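Local coordinates for vesicular integral-membrane protein VIP36 (Canis lupus familiaris, PDB 2DUR) that acts as a calcium-dependent lectin of the early secretory pathway, binding high-mannose glycans through its lumenal domain to transport and sort glycoproteins, at residues 5-11 / 223-229; 170-174 / 230-236; 174-179 / 191-197. The contacts are given in a common frame with arbitrary orientation. Residues are numbered along the deposited sequence.

Interaction 1: residues 5-11 / 223-229; sequences HLKREHS and MKLFQLM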
loop_
_atom_site.group_PDB
_atom_site.type_symbol
_atom_site.label_atom_id
_atom_site.label_comp_id
_atom_site.label_asym_id
_atom_site.label_seq_id
_atom_site.Cartn_x
_atom_site.Cartn_y
_atom_site.Cartn_z
ATOM N N HIS A 5 17.788 6.868 9.333
ATOM C CA HIS A 5 16.461 6.820 9.922
ATOM C C HIS A 5 15.644 5.640 9.391
ATOM O O HIS A 5 14.444 5.534 9.677
ATOM C CB HIS A 5 15.718 8.144 9.698
ATOM C CG HIS A 5 16.461 9.345 10.205
ATOM N ND1 HIS A 5 16.824 9.486 11.527
ATOM C CD2 HIS A 5 16.918 10.449 9.567
ATOM C CE1 HIS A 5 17.470 10.630 11.683
ATOM N NE2 HIS A 5 17.535 11.235 10.511
ATOM N N LEU A 6 16.306 4.749 8.646
ATOM C CA LEU A 6 15.691 3.461 8.273
ATOM C C LEU A 6 15.258 2.675 9.497
ATOM O O LEU A 6 16.039 2.472 10.438
ATOM C CB LEU A 6 16.651 2.602 7.439
ATOM C CG LEU A 6 16.082 1.281 6.889
ATOM C CD1 LEU A 6 15.110 1.547 5.739
ATOM C CD2 LEU A 6 17.202 0.337 6.430
ATOM N N LYS A 7 14.014 2.200 9.496
ATOM C CA LYS A 7 13.551 1.368 10.602
ATOM C C LYS A 7 13.494 -0.072 10.115
ATOM O O LYS A 7 12.564 -0.461 9.431
ATOM C CB LYS A 7 12.198 1.850 11.132
ATOM C CG LYS A 7 12.308 3.165 11.910
ATOM C CD LYS A 7 12.967 2.892 13.274
ATOM C CE LYS A 7 13.599 4.129 13.858
ATOM N NZ LYS A 7 14.268 3.804 15.155
ATOM N N ARG A 8 14.530 -0.850 10.420
ATOM C CA ARG A 8 14.656 -2.159 9.767
ATOM C C ARG A 8 13.513 -3.116 10.101
ATOM O O ARG A 8 13.128 -3.951 9.261
ATOM C CB ARG A 8 16.025 -2.790 10.072
ATOM C CG ARG A 8 16.296 -4.147 9.383
ATOM C CD ARG A 8 16.355 -4.034 7.885
ATOM N NE ARG A 8 16.489 -5.347 7.254
ATOM C CZ ARG A 8 15.468 -6.140 6.930
ATOM N NH1 ARG A 8 14.213 -5.768 7.187
ATOM N NH2 ARG A 8 15.699 -7.318 6.350
ATOM N N GLU A 9 12.945 -2.965 11.290
ATOM C CA GLU A 9 11.912 -3.869 11.784
ATOM C C GLU A 9 10.578 -3.673 11.036
ATOM O O GLU A 9 9.701 -4.543 11.069
ATOM C CB GLU A 9 11.718 -3.731 13.295
ATOM C CG GLU A 9 11.108 -2.419 13.771
ATOM C CD GLU A 9 12.114 -1.288 13.996
ATOM O OE1 GLU A 9 13.141 -1.178 13.279
ATOM O OE2 GLU A 9 11.842 -0.473 14.902
ATOM N N HIS A 10 10.448 -2.524 10.381
ATOM C CA HIS A 10 9.257 -2.207 9.576
ATOM C C HIS A 10 9.550 -2.257 8.085
ATOM O O HIS A 10 8.758 -1.765 7.246
ATOM C CB HIS A 10 8.679 -0.836 9.982
ATOM C CG HIS A 10 8.229 -0.762 11.409
ATOM N ND1 HIS A 10 7.401 -1.703 11.979
ATOM C CD2 HIS A 10 8.488 0.151 12.381
ATOM C CE1 HIS A 10 7.163 -1.374 13.236
ATOM N NE2 HIS A 10 7.809 -0.251 13.505
ATOM N N SER A 11 10.677 -2.875 7.725
ATOM C CA SER A 11 11.094 -2.931 6.338
ATOM C C SER A 11 11.222 -4.368 5.864
ATOM O O SER A 11 11.443 -5.263 6.666
ATOM C CB SER A 11 12.451 -2.224 6.145
ATOM O OG SER A 11 12.390 -0.856 6.564
ATOM N N MET A 223 10.356 -2.915 0.808
ATOM C CA MET A 223 9.596 -1.876 1.499
ATOM C C MET A 223 10.543 -1.316 2.544
ATOM O O MET A 223 11.062 -2.052 3.375
ATOM C CB MET A 223 8.372 -2.500 2.156
ATOM C CG MET A 223 7.404 -3.040 1.098
ATOM S SD MET A 223 5.904 -3.726 1.797
ATOM C CE MET A 223 5.091 -2.280 2.463
ATOM N N LYS A 224 10.804 -0.014 2.474
ATOM C CA LYS A 224 11.786 0.597 3.362
ATOM C C LYS A 224 11.101 1.729 4.078
ATOM O O LYS A 224 10.624 2.667 3.428
ATOM C CB LYS A 224 12.993 1.098 2.560
ATOM C CG LYS A 224 13.818 -0.041 1.962
ATOM C CD LYS A 224 14.902 0.503 1.029
ATOM C CE LYS A 224 15.694 -0.621 0.372
ATOM N NZ LYS A 224 16.869 -0.054 -0.376
ATOM N N LEU A 225 11.008 1.597 5.390
ATOM C CA LEU A 225 10.268 2.560 6.197
ATOM C C LEU A 225 11.253 3.459 6.914
ATOM O O LEU A 225 12.115 2.968 7.664
ATOM C CB LEU A 225 9.371 1.824 7.195
ATOM C CG LEU A 225 8.323 2.627 7.971
ATOM C CD1 LEU A 225 8.947 3.463 9.057
ATOM C CD2 LEU A 225 7.461 3.480 7.055
ATOM N N PHE A 226 11.082 4.772 6.729
ATOM C CA PHE A 226 11.961 5.765 7.360
ATOM C C PHE A 226 11.220 6.573 8.406
ATOM O O PHE A 226 10.085 6.988 8.174
ATOM C CB PHE A 226 12.520 6.698 6.293
ATOM C CG PHE A 226 13.350 5.989 5.266
ATOM C CD1 PHE A 226 12.791 5.585 4.057
ATOM C CD2 PHE A 226 14.692 5.709 5.516
ATOM C CE1 PHE A 226 13.554 4.920 3.104
ATOM C CE2 PHE A 226 15.455 5.033 4.576
ATOM C CZ PHE A 226 14.895 4.644 3.369
ATOM N N GLN A 227 11.851 6.770 9.562
ATOM C CA GLN A 227 11.333 7.678 10.557
ATOM C C GLN A 227 11.674 9.108 10.136
ATOM O O GLN A 227 12.817 9.412 9.794
ATOM C CB GLN A 227 11.938 7.381 11.924
ATOM C CG GLN A 227 11.430 8.286 13.019
ATOM C CD GLN A 227 12.056 7.989 14.371
ATOM O OE1 GLN A 227 13.001 7.198 14.479
ATOM N NE2 GLN A 227 11.524 8.612 15.409
ATOM N N LEU A 228 10.663 9.968 10.120
ATOM C CA LEU A 228 10.874 11.392 9.921
ATOM C C LEU A 228 11.050 12.047 11.289
ATOM O O LEU A 228 10.289 11.787 12.222
ATOM C CB LEU A 228 9.683 12.006 9.171
ATOM C CG LEU A 228 9.298 11.346 7.840
ATOM C CD1 LEU A 228 8.087 12.029 7.210
ATOM C CD2 LEU A 228 10.473 11.361 6.882
ATOM N N MET A 229 12.079 12.883 11.405
ATOM C CA MET A 229 12.348 13.568 12.664
ATOM C C MET A 229 11.562 14.875 12.645
ATOM O O MET A 229 11.994 15.896 12.083
ATOM C CB MET A 229 13.853 13.798 12.865
ATOM C CG MET A 229 14.713 12.516 12.818
ATOM S SD MET A 229 14.064 11.083 13.713
ATOM C CE MET A 229 14.120 11.664 15.409
HETATM O O HOH W 1 15.559 7.239 13.476
HETATM O O HOH W 2 12.878 5.215 16.883
#
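Three hydrogen bonds tie the N-terminal segment 5-11 to strand 223-227. Q227 N donates to H5 O at 2.9 Å and K7 N to L225 O at 2.7 Å, bracketing the single bridge between L6 and F226. Further along, a side chain takes over from the backbone: L225 N donates to S11 OG at 3.1 Å, and S11 OG donates to K7 O at 2.9 Å, closing the turn that the chain makes through R8 and E9. The strand belongs to the larger antiparallel sheet of the L-type lectin β-sandwich, where strands 40-43 and 64-73 flank it; the segment pairs along the edge of the strand opposite strand 64-73, through the bridge at L6, ahead of strand 27-31.

CH-pi and apolar contacts lie beside these bonds. L6 CD1 sits off-centre over the F226 ring, 3.7 Å from F226 CE2, while M229 CG covers one face of the H5 ring, 3.5 Å from H5 CE1. Beneath the turn, H10 CB approaches L225 CB at 3.9 Å, and H10 ND1 is hydrogen-bonded to N55.

Two waters extend the polar contacts: Q227 OE1 accepts from both, one also hydrogen-bonded to H5 ND1, the other accepting from K7 NZ.

Interaction 2: residues 170-174 / 230-236; sequences RYSRG and VEHTPDE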
loop_
_atom_site.group_PDB
_atom_site.type_symbol
_atom_site.label_atom_id
_atom_site.label_comp_id
_atom_site.label_asym_id
_atom_site.label_seq_id
_atom_site.Cartn_x
_atom_site.Cartn_y
_atom_site.Cartn_z
ATOM N N ARG A 170 4.113 9.083 2.398
ATOM C CA ARG A 170 4.618 9.880 3.520
ATOM C C ARG A 170 3.433 10.302 4.374
ATOM O O ARG A 170 2.430 10.768 3.848
ATOM C CB ARG A 170 5.345 11.133 3.016
ATOM C CG ARG A 170 5.984 11.967 4.141
ATOM C CD ARG A 170 6.581 13.273 3.567
ATOM N NE ARG A 170 7.170 14.124 4.613
ATOM C CZ ARG A 170 6.526 15.053 5.337
ATOM N NH1 ARG A 170 5.225 15.335 5.146
ATOM N NH2 ARG A 170 7.208 15.736 6.258
ATOM N N TYR A 171 3.557 10.137 5.680
ATOM C CA TYR A 171 2.507 10.567 6.568
ATOM C C TYR A 171 3.110 11.316 7.757
ATOM O O TYR A 171 3.920 10.770 8.485
ATOM C CB TYR A 171 1.674 9.349 7.030
ATOM C CG TYR A 171 0.545 9.772 7.943
ATOM C CD1 TYR A 171 -0.473 10.622 7.471
ATOM C CD2 TYR A 171 0.521 9.391 9.278
ATOM C CE1 TYR A 171 -1.520 11.049 8.311
ATOM C CE2 TYR A 171 -0.505 9.822 10.143
ATOM C CZ TYR A 171 -1.523 10.649 9.645
ATOM O OH TYR A 171 -2.536 11.071 10.468
ATOM N N SER A 172 2.702 12.575 7.951
ATOM C CA SER A 172 3.237 13.386 9.041
ATOM C C SER A 172 2.328 14.576 9.276
ATOM O O SER A 172 1.986 15.299 8.312
ATOM C CB SER A 172 4.651 13.891 8.687
ATOM O OG SER A 172 5.151 14.756 9.725
ATOM N N ARG A 173 1.950 14.775 10.540
ATOM C CA ARG A 173 1.147 15.944 10.954
ATOM C C ARG A 173 -0.109 16.101 10.074
ATOM O O ARG A 173 -0.496 17.213 9.662
ATOM C CB ARG A 173 2.006 17.220 10.928
ATOM C CG ARG A 173 3.177 17.157 11.928
ATOM C CD ARG A 173 3.934 18.474 11.985
ATOM N NE ARG A 173 3.113 19.468 12.670
ATOM C CZ ARG A 173 3.092 19.674 13.981
ATOM N NH1 ARG A 173 3.875 18.977 14.811
ATOM N NH2 ARG A 173 2.290 20.610 14.463
ATOM N N GLY A 174 -0.753 14.969 9.793
ATOM C CA GLY A 174 -2.009 14.983 9.055
ATOM C C GLY A 174 -1.894 15.072 7.560
ATOM O O GLY A 174 -2.896 14.988 6.860
ATOM N N VAL A 230 10.383 14.812 13.239
ATOM C CA VAL A 230 9.453 15.926 13.224
ATOM C C VAL A 230 9.083 16.267 14.656
ATOM O O VAL A 230 8.724 15.390 15.462
ATOM C CB VAL A 230 8.186 15.580 12.400
ATOM C CG1 VAL A 230 7.122 16.674 12.544
ATOM C CG2 VAL A 230 8.542 15.376 10.925
ATOM N N GLU A 231 9.175 17.555 14.978
ATOM C CA GLU A 231 8.842 18.031 16.293
ATOM C C GLU A 231 7.370 17.857 16.636
ATOM O O GLU A 231 6.491 18.190 15.838
ATOM C CB GLU A 231 9.211 19.509 16.428
ATOM C CG GLU A 231 9.186 20.009 17.864
ATOM C CD GLU A 231 9.222 21.522 17.967
ATOM O OE1 GLU A 231 9.805 22.005 18.956
ATOM O OE2 GLU A 231 8.668 22.215 17.076
ATOM N N HIS A 232 7.123 17.346 17.839
ATOM C CA HIS A 232 5.812 17.455 18.474
ATOM C C HIS A 232 5.987 18.117 19.837
ATOM O O HIS A 232 6.906 17.780 20.574
ATOM C CB HIS A 232 5.153 16.085 18.613
ATOM C CG HIS A 232 4.933 15.401 17.301
ATOM N ND1 HIS A 232 3.817 15.628 16.527
ATOM C CD2 HIS A 232 5.700 14.522 16.611
ATOM C CE1 HIS A 232 3.899 14.908 15.419
ATOM N NE2 HIS A 232 5.024 14.219 15.450
ATOM N N THR A 233 5.111 19.057 20.165
ATOM C CA THR A 233 5.207 19.753 21.458
ATOM C C THR A 233 4.744 18.840 22.607
ATOM O O THR A 233 4.040 17.857 22.362
ATOM C CB THR A 233 4.380 21.047 21.452
ATOM O OG1 THR A 233 2.993 20.725 21.278
ATOM C CG2 THR A 233 4.859 21.981 20.327
ATOM N N PRO A 234 5.159 19.139 23.862
ATOM C CA PRO A 234 4.642 18.411 25.038
ATOM C C PRO A 234 3.114 18.263 25.061
ATOM O O PRO A 234 2.610 17.205 25.454
ATOM C CB PRO A 234 5.122 19.267 26.216
ATOM C CG PRO A 234 6.408 19.853 25.723
ATOM C CD PRO A 234 6.179 20.138 24.249
ATOM N N ASP A 235 2.391 19.301 24.638
ATOM C CA ASP A 235 0.934 19.224 24.487
ATOM C C ASP A 235 0.510 18.161 23.463
ATOM O O ASP A 235 -0.325 17.300 23.761
ATOM C CB ASP A 235 0.359 20.590 24.106
ATOM C CG ASP A 235 0.416 21.588 25.254
ATOM O OD1 ASP A 235 -0.275 21.363 26.282
ATOM O OD2 ASP A 235 1.148 22.598 25.121
ATOM N N GLU A 236 1.097 18.222 22.268
ATOM C CA GLU A 236 0.853 17.230 21.210
ATOM C C GLU A 236 1.246 15.810 21.658
ATOM O O GLU A 236 0.490 14.858 21.444
ATOM C CB GLU A 236 1.582 17.629 19.911
ATOM C CG GLU A 236 1.038 18.906 19.239
ATOM C CD GLU A 236 2.001 19.557 18.224
ATOM O OE1 GLU A 236 3.126 19.057 18.009
ATOM O OE2 GLU A 236 1.625 20.596 17.632
#
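This is a small surface contact, centred on a salt bridge, between the turn that ends strand 165-172 and the chain that leaves the sandwich toward helix 234-238. About 222 Å² is buried in all, much of it on R173. From a sideways start, the R173 side chain brings its guanidinium to the other segment, presenting an edge to the E236 carboxylate in a two-pronged pairing: R173 NH1 donates to E236 OE1 at 3.3 Å and R173 NH2 to E236 OE2 at 3.2 Å. R173 NH1 also comes within 2.9 Å of E231 O.

The carboxylate is held in place from its own side as well. T233 is the N-cap of the helix, and the two residues form a capping box: E236 N donates to T233 OG1 at 3.3 Å, and T233 N returns a bond to E236 OE1 at 2.9 Å. E236 OE1 therefore serves both the helix start and the arginine.

V230 adds van der Waals contacts, its CG1 3.7 Å from R173 CD and its CG2 3.7 Å from S172 OG. The polar ends of S172 and H232 both bond to D63, which thus links the two segments. W241 meets the H232 ring edge-to-face and bonds to E236 O, while within the larger sheet strand 165-172 runs between strands 64-73 and 175-181, with the short helix beyond its end.

Interaction 3: residues 174-179 / 191-197; sequences GRLTVM and CIDITGV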
loop_
_atom_site.group_PDB
_atom_site.type_symbol
_atom_site.label_atom_id
_atom_site.label_comp_id
_atom_site.label_asym_id
_atom_site.label_seq_id
_atom_site.Cartn_x
_atom_site.Cartn_y
_atom_site.Cartn_z
ATOM N N GLY A 174 -0.753 14.969 9.793
ATOM C CA GLY A 174 -2.009 14.983 9.055
ATOM C C GLY A 174 -1.894 15.072 7.560
ATOM O O GLY A 174 -2.896 14.988 6.860
ATOM N N ARG A 175 -0.665 15.274 7.051
ATOM C CA ARG A 175 -0.439 15.373 5.633
ATOM C C ARG A 175 -0.059 14.004 5.093
ATOM O O ARG A 175 0.884 13.380 5.574
ATOM C CB ARG A 175 0.657 16.418 5.313
ATOM C CG ARG A 175 0.866 16.676 3.840
ATOM C CD ARG A 175 2.061 17.625 3.678
ATOM N NE ARG A 175 2.355 17.874 2.265
ATOM C CZ ARG A 175 3.328 18.711 1.850
ATOM N NH1 ARG A 175 4.092 19.349 2.741
ATOM N NH2 ARG A 175 3.550 18.885 0.556
ATOM N N LEU A 176 -0.805 13.572 4.087
ATOM C CA LEU A 176 -0.580 12.282 3.430
ATOM C C LEU A 176 -0.159 12.561 1.999
ATOM O O LEU A 176 -0.903 13.160 1.223
ATOM C CB LEU A 176 -1.881 11.457 3.455
ATOM C CG LEU A 176 -1.794 10.096 2.737
ATOM C CD1 LEU A 176 -0.773 9.180 3.388
ATOM C CD2 LEU A 176 -3.176 9.427 2.668
ATOM N N THR A 177 1.044 12.126 1.643
ATOM C CA THR A 177 1.571 12.388 0.302
ATOM C C THR A 177 1.944 11.058 -0.337
ATOM O O THR A 177 2.610 10.222 0.279
ATOM C CB THR A 177 2.832 13.324 0.350
ATOM O OG1 THR A 177 2.563 14.469 1.172
ATOM C CG2 THR A 177 3.231 13.754 -1.031
ATOM N N VAL A 178 1.503 10.869 -1.567
ATOM C CA VAL A 178 1.911 9.698 -2.344
ATOM C C VAL A 178 2.614 10.200 -3.590
ATOM O O VAL A 178 2.068 11.044 -4.307
ATOM C CB VAL A 178 0.676 8.837 -2.752
ATOM C CG1 VAL A 178 1.124 7.602 -3.522
ATOM C CG2 VAL A 178 -0.129 8.451 -1.511
ATOM N N MET A 179 3.831 9.700 -3.830
ATOM C CA MET A 179 4.629 10.084 -4.998
ATOM C C MET A 179 5.057 8.836 -5.760
ATOM O O MET A 179 5.107 7.757 -5.192
ATOM C CB MET A 179 5.854 10.881 -4.550
ATOM C CG MET A 179 5.479 12.053 -3.674
ATOM S SD MET A 179 6.889 12.986 -3.048
ATOM C CE MET A 179 7.581 11.822 -1.870
ATOM N N CYS A 191 1.569 12.485 -6.799
ATOM C CA CYS A 191 0.370 11.767 -7.192
ATOM C C CYS A 191 -0.798 12.293 -6.345
ATOM O O CYS A 191 -1.787 12.803 -6.874
ATOM C CB CYS A 191 0.577 10.258 -7.037
ATOM S SG CYS A 191 -0.911 9.284 -7.349
ATOM N N ILE A 192 -0.617 12.213 -5.034
ATOM C CA ILE A 192 -1.612 12.629 -4.053
ATOM C C ILE A 192 -0.901 13.491 -3.013
ATOM O O ILE A 192 0.225 13.181 -2.592
ATOM C CB ILE A 192 -2.211 11.387 -3.356
ATOM C CG1 ILE A 192 -2.989 10.538 -4.359
ATOM C CG2 ILE A 192 -3.033 11.798 -2.104
ATOM C CD1 ILE A 192 -3.116 9.061 -3.874
ATOM N N ASP A 193 -1.542 14.585 -2.608
ATOM C CA ASP A 193 -1.026 15.373 -1.500
ATOM C C ASP A 193 -2.216 16.034 -0.818
ATOM O O ASP A 193 -2.793 17.008 -1.321
ATOM C CB ASP A 193 -0.020 16.425 -2.004
ATOM C CG ASP A 193 0.891 16.979 -0.918
ATOM O OD1 ASP A 193 0.935 16.498 0.232
ATOM O OD2 ASP A 193 1.636 17.929 -1.281
ATOM N N ILE A 194 -2.584 15.470 0.320
ATOM C CA ILE A 194 -3.778 15.923 1.041
ATOM C C ILE A 194 -3.484 16.103 2.518
ATOM O O ILE A 194 -2.505 15.565 3.037
ATOM C CB ILE A 194 -4.966 14.942 0.869
ATOM C CG1 ILE A 194 -4.620 13.564 1.419
ATOM C CG2 ILE A 194 -5.378 14.851 -0.621
ATOM C CD1 ILE A 194 -5.784 12.564 1.405
ATOM N N THR A 195 -4.350 16.858 3.201
ATOM C CA THR A 195 -4.145 17.118 4.613
ATOM C C THR A 195 -5.441 16.774 5.363
ATOM O O THR A 195 -6.458 16.474 4.742
ATOM C CB THR A 195 -3.781 18.604 4.871
ATOM O OG1 THR A 195 -4.782 19.440 4.274
ATOM C CG2 THR A 195 -2.387 18.914 4.264
ATOM N N GLY A 196 -5.355 16.822 6.684
ATOM C CA GLY A 196 -6.505 16.551 7.554
ATOM C C GLY A 196 -6.732 15.075 7.749
ATOM O O GLY A 196 -7.808 14.670 8.178
ATOM N N VAL A 197 -5.731 14.263 7.436
ATOM C CA VAL A 197 -5.847 12.812 7.591
ATOM C C VAL A 197 -5.432 12.409 9.009
ATOM O O VAL A 197 -4.300 12.660 9.415
ATOM C CB VAL A 197 -5.003 12.079 6.536
ATOM C CG1 VAL A 197 -4.959 10.582 6.817
ATOM C CG2 VAL A 197 -5.510 12.382 5.118
#
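Strands 175-179 and 192-194 run as a β-hairpin pair, their axes 4.5 Å apart at closest approach and their N-to-C directions 172° apart, nearly antiparallel, and side chains alternate between two different faces. On one, L176, V178, I192 and I194 form a patch of apolar bumps in two cross-strand pairs. L176 CB lies 4.0 Å from I194 CG1 and 4.1 Å from V197 CG2, so the base of the leucine side chain sits against the groove between I194 and V197; V178 CG2 meets I192 CD1 at 3.9 Å.

The other face carries T177 and D193, a non-hydrogen-bonded pair. The D193 carboxylate bends toward the neighbouring strand, accepting from T177 OG1 at its OD1 (2.8 Å) and gripping R175 in a salt bridge, with R175 NE to D193 OD1 and R175 NH2 to D193 OD2 both 2.8 Å. The extended arginine rises over this face and leans toward D193, its CG 4.0 Å from T195 CG2.

Paired backbone bonds fix the register: L176 N to I194 O is 2.8 Å and I194 N to L176 O 3.0 Å. At V178 the ladder swells into a classic bulge, with C191 N (2.9 Å) and I192 N (3.0 Å) both donating to V178 O. At the other end V197 N donates to G174 O at 3.0 Å.

The apolar patch packs inward against V131 of strand 128-135 and A152 of strand 152-155, both in the opposing sheet of the lectin sandwich, to which the C191-C154 disulfide also joins this hairpin; strand 165-172 borders strand 175-181 on its other side.

Overall arrangement
All three contacts reach the same larger sheet of the lectin β-sandwich. Interactions 1 and 2 have centres about 17 Å apart, interactions 2 and 3 about 15 Å, and interactions 1 and 3 about 19 Å. Interaction 2 touches both others: L228 CD1 of interaction 1 packs 3.5 Å from R170 NE, and interactions 2 and 3 share G174 while strands 165-172 and 175-181 lie adjacent. Along the chain, interaction 3 is nested within the loops closed by both others, whereas interactions 1 and 2 cross. The N-terminal segment and the chain after strand 217-227 are thus both joined to the one sheet, and interactions 1 and 2 lie away from the glycan site.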